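Local coordinates for UPF0255 protein frsA (Vibrio vulnificus, PDB 4I4C) that probably hydrolyses carboxylic esters, acting as a serine esterase built on the alpha/beta-hydrolase fold, at residues A[125-129]-A[156-161]; A[289-293]-A[408-413]; A[180-184]-A[205-209]. All coordinates share one frame; numbering follows the deposited sequence.

Interaction 1 of 3, residues A[125-129]-A[156-161]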
loop_
_atom_site.group_PDB
_atom_site.type_symbol
_atom_site.label_atom_id
_atom_site.label_comp_id
_atom_site.label_asym_id
_atom_site.label_seq_id
_atom_site.Cartn_x
_atom_site.Cartn_y
_atom_site.Cartn_z
ATOM N N LEU A 125 2.303 -11.287 16.512
ATOM C CA LEU A 125 0.980 -11.077 15.942
ATOM C C LEU A 125 1.051 -10.099 14.766
ATOM O O LEU A 125 0.338 -10.279 13.777
ATOM C CB LEU A 125 -0.038 -10.632 17.003
ATOM C CG LEU A 125 -0.518 -11.725 17.974
ATOM C CD1 LEU A 125 -1.166 -11.129 19.223
ATOM C CD2 LEU A 125 -1.487 -12.672 17.285
ATOM N N PHE A 126 1.909 -9.079 14.877
ATOM C CA PHE A 126 2.159 -8.156 13.764
ATOM C C PHE A 126 2.749 -8.912 12.574
ATOM O O PHE A 126 2.338 -8.699 11.440
ATOM C CB PHE A 126 3.082 -7.003 14.186
ATOM C CG PHE A 126 2.375 -5.893 14.928
ATOM C CD1 PHE A 126 1.216 -5.329 14.411
ATOM C CD2 PHE A 126 2.873 -5.415 16.132
ATOM C CE1 PHE A 126 0.555 -4.313 15.091
ATOM C CE2 PHE A 126 2.225 -4.391 16.817
ATOM C CZ PHE A 126 1.064 -3.844 16.296
ATOM N N SER A 127 3.697 -9.810 12.836
ATOM C CA SER A 127 4.203 -10.698 11.789
ATOM C C SER A 127 3.089 -11.506 11.128
ATOM O O SER A 127 3.086 -11.713 9.911
ATOM C CB SER A 127 5.231 -11.663 12.359
ATOM O OG SER A 127 6.387 -10.967 12.744
ATOM N N ALA A 128 2.151 -11.971 11.944
ATOM C CA ALA A 128 1.045 -12.794 11.463
ATOM C C ALA A 128 0.132 -11.983 10.550
ATOM O O ALA A 128 -0.284 -12.455 9.482
ATOM C CB ALA A 128 0.256 -13.341 12.630
ATOM N N SER A 129 -0.166 -10.756 10.993
ATOM C CA SER A 129 -0.980 -9.808 10.250
ATOM C C SER A 129 -0.424 -9.604 8.865
ATOM O O SER A 129 -1.164 -9.593 7.886
ATOM C CB SER A 129 -0.999 -8.449 10.950
ATOM O OG SER A 129 -1.938 -7.604 10.310
ATOM N N ALA A 156 -5.609 -9.878 13.478
ATOM C CA ALA A 156 -4.285 -10.057 14.034
ATOM C C ALA A 156 -3.621 -8.724 14.408
ATOM O O ALA A 156 -2.900 -8.643 15.406
ATOM C CB ALA A 156 -3.398 -10.890 13.093
ATOM N N TYR A 157 -3.856 -7.687 13.608
ATOM C CA TYR A 157 -3.283 -6.371 13.887
ATOM C C TYR A 157 -3.789 -5.800 15.209
ATOM O O TYR A 157 -3.018 -5.244 15.992
ATOM C CB TYR A 157 -3.616 -5.391 12.758
ATOM C CG TYR A 157 -2.649 -4.225 12.632
ATOM C CD1 TYR A 157 -1.454 -4.362 11.929
ATOM C CD2 TYR A 157 -2.939 -2.988 13.200
ATOM C CE1 TYR A 157 -0.576 -3.308 11.798
ATOM C CE2 TYR A 157 -2.055 -1.915 13.075
ATOM C CZ TYR A 157 -0.879 -2.087 12.374
ATOM O OH TYR A 157 0.006 -1.048 12.237
ATOM N N LEU A 158 -5.091 -5.902 15.440
ATOM C CA LEU A 158 -5.665 -5.349 16.664
ATOM C C LEU A 158 -5.199 -6.139 17.885
ATOM O O LEU A 158 -4.890 -5.557 18.925
ATOM C CB LEU A 158 -7.191 -5.267 16.572
ATOM C CG LEU A 158 -7.718 -4.479 15.364
ATOM C CD1 LEU A 158 -9.240 -4.504 15.303
ATOM C CD2 LEU A 158 -7.215 -3.039 15.370
ATOM N N GLU A 159 -5.102 -7.463 17.741
ATOM C CA GLU A 159 -4.590 -8.304 18.818
ATOM C C GLU A 159 -3.116 -7.999 19.132
ATOM O O GLU A 159 -2.699 -8.003 20.292
ATOM C CB GLU A 159 -4.811 -9.798 18.501
ATOM C CG GLU A 159 -4.709 -10.706 19.706
ATOM C CD GLU A 159 -5.557 -10.228 20.878
ATOM O OE1 GLU A 159 -6.798 -10.159 20.730
ATOM O OE2 GLU A 159 -4.979 -9.908 21.943
ATOM N N ALA A 160 -2.329 -7.719 18.102
ATOM C CA ALA A 160 -0.962 -7.244 18.304
ATOM C C ALA A 160 -0.970 -5.881 19.003
ATOM O O ALA A 160 -0.207 -5.648 19.935
ATOM C CB ALA A 160 -0.237 -7.124 16.974
ATOM N N ALA A 161 -1.831 -4.988 18.528
ATOM C CA ALA A 161 -1.916 -3.630 19.075
ATOM C C ALA A 161 -2.247 -3.660 20.561
ATOM O O ALA A 161 -1.667 -2.921 21.363
ATOM C CB ALA A 161 -2.958 -2.827 18.319
#
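From the pair L125-A160 to the pair S129-A156, helices 121-136 and 144-163 lie antiparallel, the axes of their short segments 7.9 Å apart at closest approach and crossing at -164°. Such proximity illustrates a general rule of helix packing, that small residues at the interface let two backbones come close: the CA atoms of L125 and A160 are 4.9 Å apart. No hydrogen bond links the segments; side-chain packing joins them. The methyl of A160 touches both F126 and L125. Its CB sits over the centre of the F126 ring, 3.3 Å from the centroid, in a CH-pi contact, while L125 CB presses on the same methyl at 3.5 Å. With CG anti to its own carbonyl carbon (chi1 -81°), F126 swings its ring across to the other helix, where CE1 meets the middle of one Y157 face. The result is a T-shaped pair, centroids 5.0 Å apart and planes at 69°. S129 OG reaches the edge of the Y157 ring but spends its hydrogen bond on A153 O. On the solvent side, where E159 is exposed, L125 CD1 rests 3.6 Å from E159 CG. Around this pair of helices, helix 98-114 covers L125 through Q110 and A113, W210 stacks on F126, I168 of strand 167-175 touches A161, and Y157 OH bonds to H185 NE2 on strand 178-186.

Interaction 2 of 3, residues A[289-293]-A[408-413]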
loop_
_atom_site.group_PDB
_atom_site.type_symbol
_atom_site.label_atom_id
_atom_site.label_comp_id
_atom_site.label_asym_id
_atom_site.label_seq_id
_atom_site.Cartn_x
_atom_site.Cartn_y
_atom_site.Cartn_z
ATOM N N ILE A 289 -0.707 21.248 6.582
ATOM C CA ILE A 289 0.346 20.278 6.277
ATOM C C ILE A 289 1.718 20.934 6.411
ATOM O O ILE A 289 2.011 21.911 5.729
ATOM C CB ILE A 289 0.195 19.692 4.861
ATOM C CG1 ILE A 289 -1.105 18.889 4.747
ATOM C CG2 ILE A 289 1.398 18.831 4.496
ATOM C CD1 ILE A 289 -1.330 17.954 5.924
ATOM N N LYS A 290 2.548 20.392 7.295
ATOM C CA LYS A 290 3.867 20.958 7.573
ATOM C C LYS A 290 4.985 20.291 6.773
ATOM O O LYS A 290 6.045 20.882 6.561
ATOM C CB LYS A 290 4.165 20.849 9.068
ATOM C CG LYS A 290 3.213 21.664 9.946
ATOM C CD LYS A 290 3.186 23.140 9.506
ATOM C CE LYS A 290 2.403 24.031 10.475
ATOM N NZ LYS A 290 1.013 23.514 10.746
ATOM N N ALA A 291 4.752 19.053 6.335
ATOM C CA ALA A 291 5.760 18.312 5.578
ATOM C C ALA A 291 5.128 17.163 4.820
ATOM O O ALA A 291 4.161 16.589 5.289
ATOM C CB ALA A 291 6.838 17.777 6.512
ATOM N N CYS A 292 5.687 16.832 3.657
ATOM C CA CYS A 292 5.227 15.692 2.870
ATOM C C CYS A 292 6.412 14.921 2.276
ATOM O O CYS A 292 7.388 15.511 1.813
ATOM C CB CYS A 292 4.255 16.142 1.762
ATOM S SG CYS A 292 3.674 14.782 0.657
ATOM N N VAL A 293 6.332 13.593 2.312
ATOM C CA VAL A 293 7.360 12.748 1.725
ATOM C C VAL A 293 6.660 11.639 0.950
ATOM O O VAL A 293 5.721 11.014 1.456
ATOM C CB VAL A 293 8.260 12.107 2.801
ATOM C CG1 VAL A 293 9.367 11.287 2.158
ATOM C CG2 VAL A 293 8.845 13.167 3.723
ATOM N N TRP A 408 13.722 14.391 7.017
ATOM C CA TRP A 408 12.845 15.437 6.510
ATOM C C TRP A 408 11.780 15.747 7.553
ATOM O O TRP A 408 11.502 16.910 7.845
ATOM C CB TRP A 408 12.200 14.963 5.209
ATOM C CG TRP A 408 11.504 16.023 4.401
ATOM C CD1 TRP A 408 10.168 16.328 4.415
ATOM C CD2 TRP A 408 12.102 16.894 3.433
ATOM N NE1 TRP A 408 9.903 17.337 3.518
ATOM C CE2 TRP A 408 11.071 17.700 2.901
ATOM C CE3 TRP A 408 13.408 17.070 2.963
ATOM C CZ2 TRP A 408 11.307 18.664 1.923
ATOM C CZ3 TRP A 408 13.642 18.025 1.991
ATOM C CH2 TRP A 408 12.597 18.809 1.481
ATOM N N LEU A 409 11.198 14.697 8.126
ATOM C CA LEU A 409 10.150 14.867 9.128
ATOM C C LEU A 409 10.715 15.406 10.430
ATOM O O LEU A 409 10.097 16.235 11.088
ATOM C CB LEU A 409 9.407 13.554 9.351
ATOM C CG LEU A 409 8.597 13.184 8.111
ATOM C CD1 LEU A 409 8.388 11.684 8.026
ATOM C CD2 LEU A 409 7.262 13.918 8.112
ATOM N N GLU A 410 11.900 14.936 10.790
ATOM C CA GLU A 410 12.626 15.466 11.928
ATOM C C GLU A 410 12.827 16.970 11.764
ATOM O O GLU A 410 12.555 17.741 12.688
ATOM C CB GLU A 410 13.980 14.770 12.021
ATOM C CG GLU A 410 14.750 15.004 13.295
ATOM C CD GLU A 410 15.765 13.907 13.537
ATOM O OE1 GLU A 410 15.913 13.034 12.651
ATOM O OE2 GLU A 410 16.403 13.909 14.610
ATOM N N ASP A 411 13.292 17.387 10.585
ATOM C CA ASP A 411 13.588 18.804 10.338
ATOM C C ASP A 411 12.351 19.697 10.274
ATOM O O ASP A 411 12.375 20.827 10.762
ATOM C CB ASP A 411 14.425 18.991 9.063
ATOM C CG ASP A 411 15.790 18.307 9.143
ATOM O OD1 ASP A 411 16.226 17.942 10.259
ATOM O OD2 ASP A 411 16.430 18.136 8.083
ATOM N N GLU A 412 11.273 19.198 9.684
ATOM C CA GLU A 412 10.132 20.061 9.402
ATOM C C GLU A 412 9.001 19.918 10.413
ATOM O O GLU A 412 8.256 20.871 10.646
ATOM C CB GLU A 412 9.626 19.847 7.972
ATOM C CG GLU A 412 10.677 20.113 6.890
ATOM C CD GLU A 412 11.055 21.587 6.777
ATOM O OE1 GLU A 412 10.338 22.425 7.353
ATOM O OE2 GLU A 412 12.055 21.904 6.105
ATOM N N LEU A 413 8.889 18.736 11.018
ATOM C CA LEU A 413 7.829 18.449 11.984
ATOM C C LEU A 413 8.242 18.697 13.440
ATOM O O LEU A 413 7.463 19.257 14.211
ATOM C CB LEU A 413 7.347 17.003 11.833
ATOM C CG LEU A 413 5.874 16.705 11.592
ATOM C CD1 LEU A 413 5.354 17.511 10.416
ATOM C CD2 LEU A 413 5.683 15.175 11.363
HETATM O O HOH W 1 7.863 22.898 7.574
#
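A291 and V293 direct their side chains onto one side of helix 394-413, and around these two residues the contact is close and apolar. The axes of strand 291-293 and helix 408-413 approach to 8.6 Å and run nearly antiparallel, at 168°. V293 turns CG2 to the helix by holding CG1 anti to its backbone N (chi1 -177°), and CG2 then meets W408 CD1 at 3.5 Å, crossing the indole obliquely. Two residues earlier, on the same side of the strand, the small methyl of A291 fits among four helix side chains: its CB is 3.8 Å from E412 CB and lies 4.2 Å from L409 CD2, with W408 CD1 and L413 CD1 also against it. L413 bends its CD1 back to K290 CB, at 3.8 Å, and so extends the apolar patch to K290. The indole nitrogen is satisfied elsewhere, by P357 O.

The contact loosens at K290 and E412, both partly exposed, where a water takes the place of direct packing between K290 O and the E412 carboxylate. It donates to K290 O at 2.9 Å; its second leg, to E412 OE1, is too short to be taken at face value. K290 carries its amino group away from the helix, to H264 O and E287 O. On the other side of the sheet C292 packs against M278 and S282 of helix 273-284, while L359 of the adjoining strand 358-363 touches both V293 and W408. A strand of a largely parallel sheet with helices on both faces, one of them the C-terminal helix running against the strand direction, is the layered alpha/beta architecture of the alpha/beta-hydrolase fold.

Interaction 3 of 3, residues A[180-184]-A[205-209]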
loop_
_atom_site.group_PDB
_atom_site.type_symbol
_atom_site.label_atom_id
_atom_site.label_comp_id
_atom_site.label_asym_id
_atom_site.label_seq_id
_atom_site.Cartn_x
_atom_site.Cartn_y
_atom_site.Cartn_z
ATOM N N ILE A 180 -14.740 6.634 7.738
ATOM C CA ILE A 180 -13.358 6.346 7.384
ATOM C C ILE A 180 -12.713 5.653 8.573
ATOM O O ILE A 180 -12.763 6.173 9.682
ATOM C CB ILE A 180 -12.597 7.643 7.105
ATOM C CG1 ILE A 180 -13.092 8.270 5.797
ATOM C CG2 ILE A 180 -11.094 7.384 7.080
ATOM C CD1 ILE A 180 -12.566 9.694 5.567
ATOM N N THR A 181 -12.141 4.469 8.357
ATOM C CA THR A 181 -11.445 3.758 9.428
ATOM C C THR A 181 -9.942 4.003 9.364
ATOM O O THR A 181 -9.294 3.686 8.361
ATOM C CB THR A 181 -11.668 2.246 9.364
ATOM O OG1 THR A 181 -13.070 1.960 9.434
ATOM C CG2 THR A 181 -10.959 1.569 10.529
ATOM N N ALA A 182 -9.388 4.546 10.441
ATOM C CA ALA A 182 -7.960 4.846 10.480
ATOM C C ALA A 182 -7.310 4.302 11.754
ATOM O O ALA A 182 -7.975 4.122 12.774
ATOM C CB ALA A 182 -7.728 6.367 10.341
ATOM N N HIS A 183 -6.012 4.040 11.701
ATOM C CA HIS A 183 -5.315 3.537 12.880
ATOM C C HIS A 183 -4.269 4.533 13.385
ATOM O O HIS A 183 -3.298 4.829 12.701
ATOM C CB HIS A 183 -4.661 2.182 12.596
ATOM C CG HIS A 183 -5.636 1.067 12.394
ATOM N ND1 HIS A 183 -6.366 0.910 11.235
ATOM C CD2 HIS A 183 -6.010 0.048 13.210
ATOM C CE1 HIS A 183 -7.139 -0.156 11.341
ATOM N NE2 HIS A 183 -6.940 -0.696 12.533
ATOM N N LEU A 184 -4.473 5.022 14.603
ATOM C CA LEU A 184 -3.561 5.972 15.230
ATOM C C LEU A 184 -2.597 5.252 16.161
ATOM O O LEU A 184 -3.006 4.662 17.151
ATOM C CB LEU A 184 -4.354 7.030 16.009
ATOM C CG LEU A 184 -3.576 8.117 16.755
ATOM C CD1 LEU A 184 -2.785 9.012 15.781
ATOM C CD2 LEU A 184 -4.538 8.955 17.609
ATOM N N LEU A 205 -2.498 -2.890 2.294
ATOM C CA LEU A 205 -3.503 -2.561 3.294
ATOM C C LEU A 205 -2.839 -1.609 4.284
ATOM O O LEU A 205 -1.611 -1.618 4.434
ATOM C CB LEU A 205 -3.986 -3.829 4.026
ATOM C CG LEU A 205 -4.500 -5.053 3.260
ATOM C CD1 LEU A 205 -4.785 -6.176 4.251
ATOM C CD2 LEU A 205 -5.744 -4.767 2.422
ATOM N N GLN A 206 -3.639 -0.805 4.979
ATOM C CA GLN A 206 -3.093 0.201 5.890
ATOM C C GLN A 206 -2.335 -0.410 7.070
ATOM O O GLN A 206 -1.538 0.259 7.746
ATOM C CB GLN A 206 -4.205 1.128 6.379
ATOM C CG GLN A 206 -5.279 0.461 7.213
ATOM C CD GLN A 206 -6.193 1.496 7.823
ATOM O OE1 GLN A 206 -5.862 2.088 8.837
ATOM N NE2 GLN A 206 -7.334 1.744 7.188
ATOM N N THR A 207 -2.581 -1.698 7.295
ATOM C CA THR A 207 -1.961 -2.427 8.386
ATOM C C THR A 207 -0.592 -3.016 7.975
ATOM O O THR A 207 0.005 -3.776 8.725
ATOM C CB THR A 207 -2.929 -3.536 8.934
ATOM O OG1 THR A 207 -3.519 -4.237 7.843
ATOM C CG2 THR A 207 -4.062 -2.921 9.762
ATOM N N ASP A 208 -0.090 -2.651 6.795
ATOM C CA ASP A 208 1.166 -3.220 6.292
ATOM C C ASP A 208 2.390 -2.367 6.627
ATOM O O ASP A 208 3.459 -2.597 6.075
ATOM C CB ASP A 208 1.126 -3.425 4.760
ATOM C CG ASP A 208 0.074 -4.432 4.313
ATOM O OD1 ASP A 208 -0.523 -5.094 5.184
ATOM O OD2 ASP A 208 -0.153 -4.555 3.085
ATOM N N MET A 209 2.253 -1.408 7.541
ATOM C CA MET A 209 3.330 -0.434 7.778
ATOM C C MET A 209 3.730 -0.278 9.239
ATOM O O MET A 209 4.264 0.765 9.632
ATOM C CB MET A 209 2.926 0.933 7.208
ATOM C CG MET A 209 2.763 0.920 5.696
ATOM S SD MET A 209 1.930 2.376 5.034
ATOM C CE MET A 209 0.281 2.207 5.739
#
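H183 on strand 178-186 and Q206 in the loop before helix 210-217 face each other with their CA atoms 8.1 Å apart, a gap bridged mainly by the glutamine side chain. This is a worked example of one buried amide joining a loop to a strand through both its ends. Q206 takes the crowded position at its first torsion, CG between backbone N and carbonyl carbon (chi1 64°), and extends from there to the strand. Its NE2 donates to T181 O at 3.0 Å, almost straight at 174°, with the acceptor lying in the amide plane. Its OE1 receives H183 ND1 at 2.7 Å; the oxygen lies near the plane of the imidazole, whereas the donor stands above the carbonyl plane of the amide. Ring and amide planes stand 82° apart, nearly perpendicular. The amide has further partners, D228 OD2 for NE2 and T226 OG1 for OE1, which should fix its rotation; the two acceptors, T181 O and D228 OD2, identify the nitrogen end. T207 adds a looser contact, with CG2 over one face of the H183 ring, 4.4 Å from CE1.

Within the loop, L205 N donates to D208 OD2 at 3.0 Å while D208 N returns to L205 O, a compact turn leading to M209 at the N-cap position of helix 210-217. M209 also lines the pocket holding the polyether. In the alpha/beta-hydrolase fold the connection after this parallel strand, here 193-199, commonly contributes to the oxyanion hole; G201 and L202, in the same connection, line the hexanoic acid pocket, consistent with that arrangement.

Interactions 1 and 3 adjoin, with centres 12 Å apart: Y157 CE1 packs 3.2 Å from T207 O, and L158 CD2 lies 3.7 Å from H183 NE2. Helix 144-163 therefore serves both contacts, pairing with helix 121-136 and covering the strand and loop of interaction 3. Interaction 2 stands apart, its centre about 20 Å from that of interaction 3 and 28 Å from that of interaction 1, yet interactions 2 and 3 reach the same mixed sheet through strands 291-295 and 178-186. M209 of interaction 3 lines the polyether pocket, as do L295 and L402 farther along the strand and helix of interaction 2; the Q206 side chain is about 13 Å from the bound hexanoic acid.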